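Local coordinates for protein sphingomyelinase C (Streptomyces griseocarneus, PDB 7CNE) that belongs to the DNase I-like endonuclease/exonuclease/phosphatase family and folds as an alpha/beta sandwich, two beta-sheets packed together and flanked by helices, at residues E114-N119 with D175-A180; K130-V135 with F171-A176; A65-A68 with Y73-P76; T17-T22 with D61-A66. All coordinates share one frame; numbering follows the deposited sequence. Where two conformers were deposited one is given.

Contact 1 of 4, residues E114-N119 with D175-A180; sequences EQVIFN and DAFLDA
Phe177 reaches down from the helix onto Glu114 and Val116 of the strand, and one aromatic ring carries almost the whole contact. This is the outer helix-on-sheet layer of the DNase I-like sandwich: helix 162-180 lies across a mixed sheet, and strand 110-117 offers it alternate residues, Glu114 and Val116, while Gln115 between them points the other way. The ring is thrown toward the strand because CG of Phe177 stands anti to the backbone N (chi1 173°). The CD1-CE1-CZ side meets two chemically different neighbours, Val116 toward CD1 and Glu114 toward CZ. Glu114 comes to the edge, in the plane of the ring, with OE1 lying 3.6 Å from Phe177 CZ; the carboxylate is turned nearly perpendicular to the ring, the two planes 85° apart. An acidic oxygen at a ring edge faces the weakly positive C-H rim and not the pi cloud, so the meeting is probably mildly favourable. The other oxygen, OE2, is gripped by salt bridges to Lys181 and Arg112, which probably help to hold the carboxylate with OE1 at the ring edge. Val116 provides the apolar half. Its approach is oblique to the ring, and the CG2 branch, not CG1, does the touching. Phe177 also makes edge-to-face pairs with Phe132 and Tyr134 of strand 131-139, so the same ring spans two neighbouring strands. The backbones stay apart, with the CA atoms of Val116 and Phe177 9.0 Å from each other, and the gap is bridged by Val116 CG2 resting 3.6 Å from Phe177 CE1.

Contact 2 of 4, residues K130-V135 with F171-A176; sequences KGFAYV and FRQIDA
Phe132 lays its ring beneath Ile174 of helix 162-180. Gly131 opens the strand with its carbonyl O hydrogen-bonded to Thr149 OG1, a tie to the neighbouring strand 142-150. Phe132 follows and points at the helix. Its CG sits between the backbone N and the carbonyl carbon (chi1 57°), a placement that carries the ring out over the sheet, where Val116, Val147 and Thr149 pack against it. Ile174 comes over one face: CG1 is 3.8 Å from the ring centroid and 23° off the normal, a CH-pi contact displaced toward the rim. The nearest ring atom is CD1, 3.5 Å from Ile174 CG1, while the terminal CD1 of Ile174 lies farther off, 4.1 Å from Phe132 CD1. The two side chains run alongside each other in opposite senses, each reaching past the other. This is one of the points at which helix 162-180 packs on the six-stranded sheet of the DNase I-like alpha/beta sandwich. Gln173 adds a looser touch, its NE2 standing oblique to the ring at 4.3 Å from Phe132 CE1. That amide is occupied elsewhere: OE1 accepts from Asn119 N, and NE2 makes a weak bond to Ile117 O, which links the helix to the end of strand 110-117 and the loop after it. Farther along, Tyr134 bonds through OH to His145 ND1, and Val135 packs on Thr75.

Contact 3 of 4, residues A65-A68 with Y73-P76; sequences AAAA and YQTP
Gln74 stretches its amide over the backbone of Ala67 and Ala68, with NE2 3.7 Å from Ala68 CA. The two segments close a tight return from helix 57-66 to strand 73-74, the last leg of a beta-alpha-beta crossover that begins on strand 48-54 and ends at the margin of the seven-stranded sheet. Reach comes from the chain shape of Gln74: CG is anti to the carbonyl carbon (chi1 -46°), and beyond it the chain is extended. NE2 thus lands beside two methyl groups, 4.1 Å from both Ala67 CB and Ala68 CB. No hydrogen bond passes between the segments; what fixes the amide lies just beside them. NE2 donates to Tyr71 O within the connecting loop, and OE1 accepts from Lys64 NZ of the preceding helical turn, so each end has its own partner and rotation about the amide is probably settled. Lys64 NZ also serves Thr75 O, which ties the strand back to the helix a second time. Ala67 and Gln74 both rest on Leu105 of strand 103-106, the next strand inward, so the return is seated on the sheet itself. In Thr75, OG1, which also bonds to Val104 N, donates to Pro76 O at 2.8 Å, with a C=O...donor angle of 138° and the donor tilted 21° from the carbonyl plane.

Contact 4 of 4, residues T17-T22 with D61-A66; sequences TFLMST and DGLKAA
Leu19 and Leu63 meet methyl to methyl, CD1 of one 4.2 Å from CD1 of the other, and this is the main apolar touch between the weakly bonded strand about residues 17-19 and the helix. Both chains are extended to the touching methyl but start differently. In Leu63 CG stands anti to the backbone N (chi1 -167°), whereas in Leu19 it stands anti to the carbonyl carbon, and the two side chains cross at an oblique angle. A second methyl joins from Thr17, whose CG2 is 4.4 Å from the same CD1 of Leu63; one helix methyl thus meets two strand residues two apart in sequence. Leu51 of strand 48-54 and Phe43 pack against Leu63, while Ile37 of helix 30-39 lies against Thr17. In this DNase I-like sandwich helices 30-39 and 57-66 both pack against the sheet that holds strands 12-19 and 48-54, and Leu63 helps to wedge the latter helix onto it. Hydrogen bonding, by contrast, runs within the sheet and elsewhere, none of it across this contact. Thr17 shows the division inside one side chain: CG2 goes to the helix and OG1 to Gln52 O. The Thr17 backbone is likewise bonded to Gln52, and that of Leu19 to Glu53 and Asp56. The helix keeps its own backbone bonds, as from Ala65 N to Asp61 O at 2.9 Å, and Ala66 O accepts from Arg70 NH2. Charge enters on the exposed side of the helix, where Asp61 OD1 makes a salt bridge with Arg80.

The four contacts illustrate how each sheet of a sandwich acquires its helical cover. Contacts 1 and 2 share helix 162-180 and adjacent strands of the six-stranded sheet, their centres 4 Å apart, and both are buried and built on aromatic rings, one met by a carboxylate and a valine, the other chiefly by an isoleucine. Contacts 3 and 4 share helix 57-66 and serve the seven-stranded sheet. Contact 4 is buried and aliphatic, whereas contact 3, partly buried at the sheet margin, relies on an amide with polar partners. Between the sheets Val135 CG1 of contact 2 touches Thr75 CG2 of contact 3 at 3.4 Å, although their centres lie 21 Å apart.

Contact 1 of 4, residues E114-N119 with D175-A180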
loop_
_atom_site.group_PDB
_atom_site.type_symbol
_atom_site.label_atom_id
_atom_site.label_comp_id
_atom_site.label_asym_id
_atom_site.label_seq_id
_atom_site.Cartn_x
_atom_site.Cartn_y
_atom_site.Cartn_z
ATOM N N GLU A 114 -11.174 10.562 1.498
ATOM C CA GLU A 114 -11.240 10.953 0.094
ATOM C C GLU A 114 -10.280 10.098 -0.711
ATOM O O GLU A 114 -9.359 9.477 -0.171
ATOM C CB GLU A 114 -10.856 12.424 -0.151
ATOM C CG GLU A 114 -11.245 13.399 0.920
ATOM C CD GLU A 114 -10.796 14.811 0.591
ATOM O OE1 GLU A 114 -10.249 15.030 -0.519
ATOM O OE2 GLU A 114 -11.006 15.702 1.441
ATOM N N GLN A 115 -10.479 10.111 -2.026
ATOM C CA GLN A 115 -9.560 9.468 -2.942
ATOM C C GLN A 115 -9.120 10.494 -3.976
ATOM O O GLN A 115 -9.854 11.432 -4.301
ATOM C CB GLN A 115 -10.205 8.241 -3.624
ATOM C CG GLN A 115 -11.340 8.593 -4.565
ATOM C CD GLN A 115 -11.877 7.393 -5.312
ATOM O OE1 GLN A 115 -11.260 6.325 -5.332
ATOM N NE2 GLN A 115 -13.035 7.562 -5.938
ATOM N N VAL A 116 -7.907 10.316 -4.475
ATOM C CA VAL A 116 -7.368 11.143 -5.545
ATOM C C VAL A 116 -6.670 10.199 -6.510
ATOM O O VAL A 116 -5.815 9.410 -6.096
ATOM C CB VAL A 116 -6.396 12.218 -5.012
ATOM C CG1 VAL A 116 -5.831 13.064 -6.150
ATOM C CG2 VAL A 116 -7.072 13.105 -3.935
ATOM N N ILE A 117 -7.050 10.255 -7.779
ATOM C CA ILE A 117 -6.408 9.460 -8.826
ATOM C C ILE A 117 -5.194 10.235 -9.336
ATOM O O ILE A 117 -5.249 11.458 -9.509
ATOM C CB ILE A 117 -7.409 9.138 -9.958
ATOM C CG1 ILE A 117 -8.669 8.456 -9.401
ATOM C CG2 ILE A 117 -6.760 8.349 -11.126
ATOM C CD1 ILE A 117 -8.435 7.383 -8.368
ATOM N N PHE A 118 -4.083 9.533 -9.544
ATOM C CA PHE A 118 -2.835 10.188 -9.934
ATOM C C PHE A 118 -2.978 10.911 -11.271
ATOM O O PHE A 118 -3.608 10.412 -12.206
ATOM C CB PHE A 118 -1.705 9.159 -10.032
ATOM C CG PHE A 118 -1.193 8.704 -8.707
ATOM C CD1 PHE A 118 -0.836 9.634 -7.733
ATOM C CD2 PHE A 118 -1.057 7.352 -8.425
ATOM C CE1 PHE A 118 -0.357 9.220 -6.504
ATOM C CE2 PHE A 118 -0.579 6.933 -7.190
ATOM C CZ PHE A 118 -0.236 7.870 -6.227
ATOM N N ASN A 119 -2.385 12.099 -11.354
ATOM C CA ASN A 119 -2.367 12.847 -12.606
ATOM C C ASN A 119 -1.284 12.359 -13.554
ATOM O O ASN A 119 -1.370 12.627 -14.761
ATOM C CB ASN A 119 -2.163 14.341 -12.328
ATOM C CG ASN A 119 -3.310 14.947 -11.567
ATOM O OD1 ASN A 119 -4.451 14.503 -11.698
ATOM N ND2 ASN A 119 -3.023 15.971 -10.761
ATOM N N ASP A 175 2.188 15.481 -1.911
ATOM C CA ASP A 175 2.686 16.619 -1.142
ATOM C C ASP A 175 1.827 17.861 -1.364
ATOM O O ASP A 175 1.464 18.563 -0.408
ATOM C CB ASP A 175 4.149 16.890 -1.515
ATOM C CG ASP A 175 4.686 18.184 -0.912
ATOM O OD1 ASP A 175 4.652 18.344 0.330
ATOM O OD2 ASP A 175 5.136 19.045 -1.699
ATOM N N ALA A 176 1.481 18.146 -2.621
ATOM C CA ALA A 176 0.689 19.340 -2.898
ATOM C C ALA A 176 -0.714 19.206 -2.322
ATOM O O ALA A 176 -1.266 20.169 -1.769
ATOM C CB ALA A 176 0.651 19.602 -4.406
ATOM N N PHE A 177 -1.296 18.009 -2.419
ATOM C CA PHE A 177 -2.600 17.751 -1.811
ATOM C C PHE A 177 -2.562 18.000 -0.303
ATOM O O PHE A 177 -3.450 18.657 0.256
ATOM C CB PHE A 177 -3.030 16.309 -2.125
ATOM C CG PHE A 177 -4.294 15.876 -1.415
ATOM C CD1 PHE A 177 -5.526 16.022 -2.024
ATOM C CD2 PHE A 177 -4.241 15.316 -0.145
ATOM C CE1 PHE A 177 -6.695 15.633 -1.379
ATOM C CE2 PHE A 177 -5.408 14.924 0.519
ATOM C CZ PHE A 177 -6.634 15.077 -0.100
ATOM N N LEU A 178 -1.538 17.478 0.377
ATOM C CA LEU A 178 -1.491 17.614 1.828
ATOM C C LEU A 178 -1.253 19.062 2.238
ATOM O O LEU A 178 -1.815 19.533 3.233
ATOM C CB LEU A 178 -0.406 16.705 2.397
ATOM C CG LEU A 178 -0.764 15.222 2.278
ATOM C CD1 LEU A 178 0.452 14.376 2.604
ATOM C CD2 LEU A 178 -1.939 14.861 3.206
ATOM N N ASP A 179 -0.421 19.778 1.482
ATOM C CA ASP A 179 -0.150 21.181 1.786
ATOM C C ASP A 179 -1.419 22.026 1.693
ATOM O O ASP A 179 -1.693 22.858 2.571
ATOM C CB ASP A 179 0.934 21.695 0.836
ATOM C CG ASP A 179 1.396 23.091 1.189
ATOM O OD1 ASP A 179 1.119 24.019 0.406
ATOM O OD2 ASP A 179 1.993 23.261 2.276
ATOM N N ALA A 180 -2.216 21.804 0.644
ATOM C CA ALA A 180 -3.457 22.539 0.441
ATOM C C ALA A 180 -4.487 22.262 1.527
ATOM O O ALA A 180 -5.382 23.087 1.736
ATOM C CB ALA A 180 -4.040 22.204 -0.934
#

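Contact 2 of 4, residues K130-V135 with F171-A176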
loop_
_atom_site.group_PDB
_atom_site.type_symbol
_atom_site.label_atom_id
_atom_site.label_comp_id
_atom_site.label_asym_id
_atom_site.label_seq_id
_atom_site.Cartn_x
_atom_site.Cartn_y
_atom_site.Cartn_z
ATOM N N LYS A 130 -5.257 4.175 -10.614
ATOM C CA LYS A 130 -4.266 4.196 -9.547
ATOM C C LYS A 130 -4.259 5.566 -8.881
ATOM O O LYS A 130 -4.418 6.596 -9.541
ATOM C CB LYS A 130 -2.877 3.859 -10.104
ATOM C CG LYS A 130 -2.627 2.359 -10.334
ATOM C CD LYS A 130 -2.485 1.637 -8.994
ATOM C CE LYS A 130 -2.425 0.130 -9.172
ATOM N NZ LYS A 130 -1.054 -0.354 -9.464
ATOM N N GLY A 131 -4.096 5.582 -7.561
ATOM C CA GLY A 131 -4.174 6.837 -6.846
ATOM C C GLY A 131 -3.893 6.685 -5.371
ATOM O O GLY A 131 -3.181 5.758 -4.969
ATOM N N PHE A 132 -4.433 7.581 -4.549
ATOM C CA PHE A 132 -4.239 7.469 -3.114
ATOM C C PHE A 132 -5.535 7.762 -2.373
ATOM O O PHE A 132 -6.435 8.440 -2.882
ATOM C CB PHE A 132 -3.093 8.378 -2.598
ATOM C CG PHE A 132 -3.247 9.852 -2.900
ATOM C CD1 PHE A 132 -2.748 10.394 -4.080
ATOM C CD2 PHE A 132 -3.821 10.709 -1.975
ATOM C CE1 PHE A 132 -2.856 11.750 -4.341
ATOM C CE2 PHE A 132 -3.925 12.080 -2.238
ATOM C CZ PHE A 132 -3.437 12.590 -3.424
ATOM N N ALA A 133 -5.635 7.186 -1.181
ATOM C CA ALA A 133 -6.713 7.470 -0.252
ATOM C C ALA A 133 -6.182 8.384 0.839
ATOM O O ALA A 133 -5.059 8.205 1.312
ATOM C CB ALA A 133 -7.260 6.184 0.373
ATOM N N TYR A 134 -6.996 9.355 1.241
ATOM C CA TYR A 134 -6.671 10.262 2.337
ATOM C C TYR A 134 -7.697 10.061 3.435
ATOM O O TYR A 134 -8.892 10.243 3.195
ATOM C CB TYR A 134 -6.690 11.716 1.872
ATOM C CG TYR A 134 -6.573 12.740 2.978
ATOM C CD1 TYR A 134 -5.378 12.900 3.675
ATOM C CD2 TYR A 134 -7.638 13.582 3.294
ATOM C CE1 TYR A 134 -5.247 13.847 4.664
ATOM C CE2 TYR A 134 -7.519 14.532 4.305
ATOM C CZ TYR A 134 -6.320 14.657 4.980
ATOM O OH TYR A 134 -6.174 15.605 5.967
ATOM N N VAL A 135 -7.244 9.694 4.633
ATOM C CA VAL A 135 -8.153 9.510 5.756
ATOM C C VAL A 135 -7.692 10.361 6.927
ATOM O O VAL A 135 -6.491 10.505 7.177
ATOM C CB VAL A 135 -8.293 8.030 6.184
ATOM C CG1 VAL A 135 -8.750 7.210 5.017
ATOM C CG2 VAL A 135 -7.000 7.484 6.763
ATOM N N PHE A 171 4.537 11.502 -5.977
ATOM C CA PHE A 171 4.869 11.930 -4.620
ATOM C C PHE A 171 4.643 13.430 -4.450
ATOM O O PHE A 171 4.155 13.879 -3.404
ATOM C CB PHE A 171 6.323 11.575 -4.281
ATOM C CG PHE A 171 6.641 10.100 -4.367
ATOM C CD1 PHE A 171 5.757 9.148 -3.868
ATOM C CD2 PHE A 171 7.847 9.670 -4.935
ATOM C CE1 PHE A 171 6.062 7.768 -3.938
ATOM C CE2 PHE A 171 8.163 8.304 -5.012
ATOM C CZ PHE A 171 7.257 7.350 -4.513
ATOM N N ARG A 172 4.985 14.229 -5.471
ATOM C CA ARG A 172 4.751 15.673 -5.354
ATOM C C ARG A 172 3.264 16.013 -5.417
ATOM O O ARG A 172 2.825 16.987 -4.790
ATOM C CB ARG A 172 5.533 16.434 -6.429
ATOM C CG ARG A 172 7.040 16.418 -6.171
ATOM C CD ARG A 172 7.814 17.399 -7.056
ATOM N NE ARG A 172 9.222 17.029 -7.123
ATOM C CZ ARG A 172 10.106 17.544 -7.971
ATOM N NH1 ARG A 172 9.738 18.470 -8.859
ATOM N NH2 ARG A 172 11.363 17.115 -7.932
ATOM N N GLN A 173 2.470 15.225 -6.143
ATOM C CA GLN A 173 1.028 15.448 -6.133
ATOM C C GLN A 173 0.449 15.211 -4.742
ATOM O O GLN A 173 -0.434 15.953 -4.290
ATOM C CB GLN A 173 0.335 14.545 -7.160
ATOM C CG GLN A 173 -1.180 14.832 -7.265
ATOM C CD GLN A 173 -1.946 13.847 -8.153
ATOM O OE1 GLN A 173 -1.357 13.061 -8.895
ATOM N NE2 GLN A 173 -3.270 13.903 -8.081
ATOM N N ILE A 174 0.929 14.169 -4.057
ATOM C CA ILE A 174 0.510 13.899 -2.684
ATOM C C ILE A 174 0.932 15.048 -1.779
ATOM O O ILE A 174 0.142 15.554 -0.972
ATOM C CB ILE A 174 1.096 12.556 -2.209
ATOM C CG1 ILE A 174 0.404 11.388 -2.914
ATOM C CG2 ILE A 174 1.014 12.414 -0.662
ATOM C CD1 ILE A 174 1.167 10.095 -2.815
ATOM N N ASP A 175 2.188 15.481 -1.911
ATOM C CA ASP A 175 2.686 16.619 -1.142
ATOM C C ASP A 175 1.827 17.861 -1.364
ATOM O O ASP A 175 1.464 18.563 -0.408
ATOM C CB ASP A 175 4.149 16.890 -1.515
ATOM C CG ASP A 175 4.686 18.184 -0.912
ATOM O OD1 ASP A 175 4.652 18.344 0.330
ATOM O OD2 ASP A 175 5.136 19.045 -1.699
ATOM N N ALA A 176 1.481 18.146 -2.621
ATOM C CA ALA A 176 0.689 19.340 -2.898
ATOM C C ALA A 176 -0.714 19.206 -2.322
ATOM O O ALA A 176 -1.266 20.169 -1.769
ATOM C CB ALA A 176 0.651 19.602 -4.406
#

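Contact 3 of 4, residues A65-A68 with Y73-P76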
loop_
_atom_site.group_PDB
_atom_site.type_symbol
_atom_site.label_atom_id
_atom_site.label_comp_id
_atom_site.label_asym_id
_atom_site.label_seq_id
_atom_site.Cartn_x
_atom_site.Cartn_y
_atom_site.Cartn_z
ATOM N N ALA A 65 -14.480 -7.530 4.952
ATOM C CA ALA A 65 -15.442 -8.085 5.904
ATOM C C ALA A 65 -14.745 -8.883 7.000
ATOM O O ALA A 65 -15.100 -8.768 8.180
ATOM C CB ALA A 65 -16.467 -8.963 5.183
ATOM N N ALA A 66 -13.755 -9.702 6.637
ATOM C CA ALA A 66 -13.058 -10.490 7.650
ATOM C C ALA A 66 -12.336 -9.596 8.647
ATOM O O ALA A 66 -12.193 -9.963 9.821
ATOM C CB ALA A 66 -12.076 -11.455 6.985
ATOM N N ALA A 67 -11.900 -8.415 8.203
ATOM C CA ALA A 67 -11.167 -7.466 9.029
ATOM C C ALA A 67 -12.069 -6.552 9.850
ATOM O O ALA A 67 -11.554 -5.818 10.700
ATOM C CB ALA A 67 -10.257 -6.607 8.136
ATOM N N ALA A 68 -13.390 -6.574 9.626
ATOM C CA ALA A 68 -14.244 -5.509 10.156
ATOM C C ALA A 68 -14.327 -5.532 11.679
ATOM O O ALA A 68 -14.526 -4.481 12.297
ATOM C CB ALA A 68 -15.651 -5.599 9.567
ATOM N N TYR A 73 -13.507 0.681 10.661
ATOM C CA TYR A 73 -13.673 1.894 9.874
ATOM C C TYR A 73 -12.804 1.781 8.631
ATOM O O TYR A 73 -11.575 1.662 8.730
ATOM C CB TYR A 73 -13.323 3.117 10.719
ATOM C CG TYR A 73 -14.080 3.128 12.045
ATOM C CD1 TYR A 73 -15.388 3.591 12.106
ATOM C CD2 TYR A 73 -13.484 2.665 13.229
ATOM C CE1 TYR A 73 -16.095 3.604 13.299
ATOM C CE2 TYR A 73 -14.187 2.672 14.441
ATOM C CZ TYR A 73 -15.495 3.148 14.461
ATOM O OH TYR A 73 -16.218 3.166 15.631
ATOM N N GLN A 74 -13.441 1.772 7.462
ATOM C CA GLN A 74 -12.726 1.405 6.248
ATOM C C GLN A 74 -13.103 2.323 5.093
ATOM O O GLN A 74 -14.220 2.844 5.024
ATOM C CB GLN A 74 -13.005 -0.060 5.872
ATOM C CG GLN A 74 -12.908 -1.055 7.030
ATOM C CD GLN A 74 -13.114 -2.487 6.566
ATOM O OE1 GLN A 74 -13.494 -2.713 5.422
ATOM N NE2 GLN A 74 -12.831 -3.458 7.437
ATOM N N THR A 75 -12.145 2.507 4.163
ATOM C CA THR A 75 -12.445 3.168 2.904
ATOM C C THR A 75 -12.870 2.143 1.867
ATOM O O THR A 75 -12.564 0.955 1.995
ATOM C CB THR A 75 -11.220 3.916 2.389
ATOM O OG1 THR A 75 -10.273 2.971 1.858
ATOM C CG2 THR A 75 -10.582 4.727 3.500
ATOM N N PRO A 76 -13.543 2.573 0.802
ATOM C CA PRO A 76 -13.636 1.724 -0.392
ATOM C C PRO A 76 -12.248 1.457 -0.967
ATOM O O PRO A 76 -11.231 2.017 -0.540
ATOM C CB PRO A 76 -14.497 2.546 -1.364
ATOM C CG PRO A 76 -15.181 3.591 -0.511
ATOM C CD PRO A 76 -14.210 3.874 0.609
#

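Contact 4 of 4, residues T17-T22 with D61-A66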
loop_
_atom_site.group_PDB
_atom_site.type_symbol
_atom_site.label_atom_id
_atom_site.label_comp_id
_atom_site.label_asym_id
_atom_site.label_seq_id
_atom_site.Cartn_x
_atom_site.Cartn_y
_atom_site.Cartn_z
ATOM N N THR A 17 -1.156 -7.045 -1.331
ATOM C CA THR A 17 -1.841 -8.331 -1.222
ATOM C C THR A 17 -1.789 -9.185 -2.482
ATOM O O THR A 17 -2.151 -10.361 -2.410
ATOM C CB THR A 17 -3.315 -8.133 -0.868
ATOM O OG1 THR A 17 -3.973 -7.462 -1.953
ATOM C CG2 THR A 17 -3.468 -7.330 0.424
ATOM N N PHE A 18 -1.403 -8.629 -3.630
ATOM C CA PHE A 18 -1.362 -9.379 -4.890
ATOM C C PHE A 18 -2.677 -10.128 -5.143
ATOM O O PHE A 18 -2.703 -11.334 -5.417
ATOM C CB PHE A 18 -0.167 -10.338 -4.907
ATOM C CG PHE A 18 0.062 -11.004 -6.236
ATOM C CD1 PHE A 18 0.166 -10.247 -7.393
ATOM C CD2 PHE A 18 0.171 -12.385 -6.326
ATOM C CE1 PHE A 18 0.381 -10.855 -8.621
ATOM C CE2 PHE A 18 0.392 -13.001 -7.555
ATOM C CZ PHE A 18 0.490 -12.236 -8.701
ATOM N N LEU A 19 -3.790 -9.405 -5.032
ATOM C CA LEU A 19 -5.104 -9.995 -5.289
ATOM C C LEU A 19 -5.627 -9.501 -6.635
ATOM O O LEU A 19 -6.546 -8.679 -6.727
ATOM C CB LEU A 19 -6.072 -9.666 -4.158
ATOM C CG LEU A 19 -5.752 -10.316 -2.812
ATOM C CD1 LEU A 19 -6.702 -9.755 -1.755
ATOM C CD2 LEU A 19 -5.843 -11.841 -2.904
ATOM N N MET A 20 -5.009 -10.026 -7.693
ATOM C CA MET A 20 -5.435 -9.683 -9.039
ATOM C C MET A 20 -6.841 -10.214 -9.289
ATOM O O MET A 20 -7.302 -11.167 -8.646
ATOM C CB MET A 20 -4.460 -10.246 -10.071
ATOM C CG MET A 20 -3.019 -9.780 -9.859
ATOM S SD MET A 20 -2.062 -9.498 -11.372
ATOM C CE MET A 20 -2.601 -7.844 -11.797
ATOM N N SER A 21 -7.527 -9.575 -10.227
ATOM C CA SER A 21 -8.880 -9.975 -10.598
ATOM C C SER A 21 -8.941 -11.462 -10.925
ATOM O O SER A 21 -8.100 -11.984 -11.668
ATOM C CB SER A 21 -9.337 -9.138 -11.799
ATOM O OG SER A 21 -10.231 -9.865 -12.624
ATOM N N THR A 22 -9.922 -12.156 -10.340
ATOM C CA THR A 22 -10.035 -13.585 -10.578
ATOM C C THR A 22 -10.685 -13.905 -11.917
ATOM O O THR A 22 -10.509 -15.014 -12.413
ATOM C CB THR A 22 -10.822 -14.277 -9.460
ATOM O OG1 THR A 22 -12.083 -13.618 -9.260
ATOM C CG2 THR A 22 -10.007 -14.284 -8.148
ATOM N N ASP A 61 -13.547 -7.604 -1.048
ATOM C CA ASP A 61 -14.719 -7.454 -0.184
ATOM C C ASP A 61 -14.682 -8.442 0.983
ATOM O O ASP A 61 -15.031 -8.089 2.115
ATOM C CB ASP A 61 -16.007 -7.664 -0.982
ATOM C CG ASP A 61 -16.345 -6.501 -1.893
ATOM O OD1 ASP A 61 -15.629 -5.468 -1.895
ATOM O OD2 ASP A 61 -17.355 -6.636 -2.616
ATOM N N GLY A 62 -14.288 -9.691 0.720
ATOM C CA GLY A 62 -14.227 -10.679 1.791
ATOM C C GLY A 62 -13.177 -10.354 2.839
ATOM O O GLY A 62 -13.400 -10.548 4.041
ATOM N N LEU A 63 -12.013 -9.867 2.401
ATOM C CA LEU A 63 -10.968 -9.460 3.339
ATOM C C LEU A 63 -11.438 -8.296 4.205
ATOM O O LEU A 63 -11.226 -8.286 5.428
ATOM C CB LEU A 63 -9.692 -9.088 2.566
ATOM C CG LEU A 63 -8.348 -8.921 3.306
ATOM C CD1 LEU A 63 -7.192 -8.863 2.305
ATOM C CD2 LEU A 63 -8.320 -7.677 4.153
ATOM N N LYS A 64 -12.046 -7.287 3.577
ATOM C CA LYS A 64 -12.561 -6.142 4.322
ATOM C C LYS A 64 -13.612 -6.580 5.335
ATOM O O LYS A 64 -13.629 -6.088 6.473
ATOM C CB LYS A 64 -13.126 -5.101 3.347
ATOM C CG LYS A 64 -12.032 -4.270 2.634
ATOM C CD LYS A 64 -12.535 -3.517 1.391
ATOM C CE LYS A 64 -13.660 -2.545 1.697
ATOM N NZ LYS A 64 -13.321 -1.643 2.832
ATOM N N ALA A 65 -14.480 -7.530 4.952
ATOM C CA ALA A 65 -15.442 -8.085 5.904
ATOM C C ALA A 65 -14.745 -8.883 7.000
ATOM O O ALA A 65 -15.100 -8.768 8.180
ATOM C CB ALA A 65 -16.467 -8.963 5.183
ATOM N N ALA A 66 -13.755 -9.702 6.637
ATOM C CA ALA A 66 -13.058 -10.490 7.650
ATOM C C ALA A 66 -12.336 -9.596 8.647
ATOM O O ALA A 66 -12.193 -9.963 9.821
ATOM C CB ALA A 66 -12.076 -11.455 6.985
#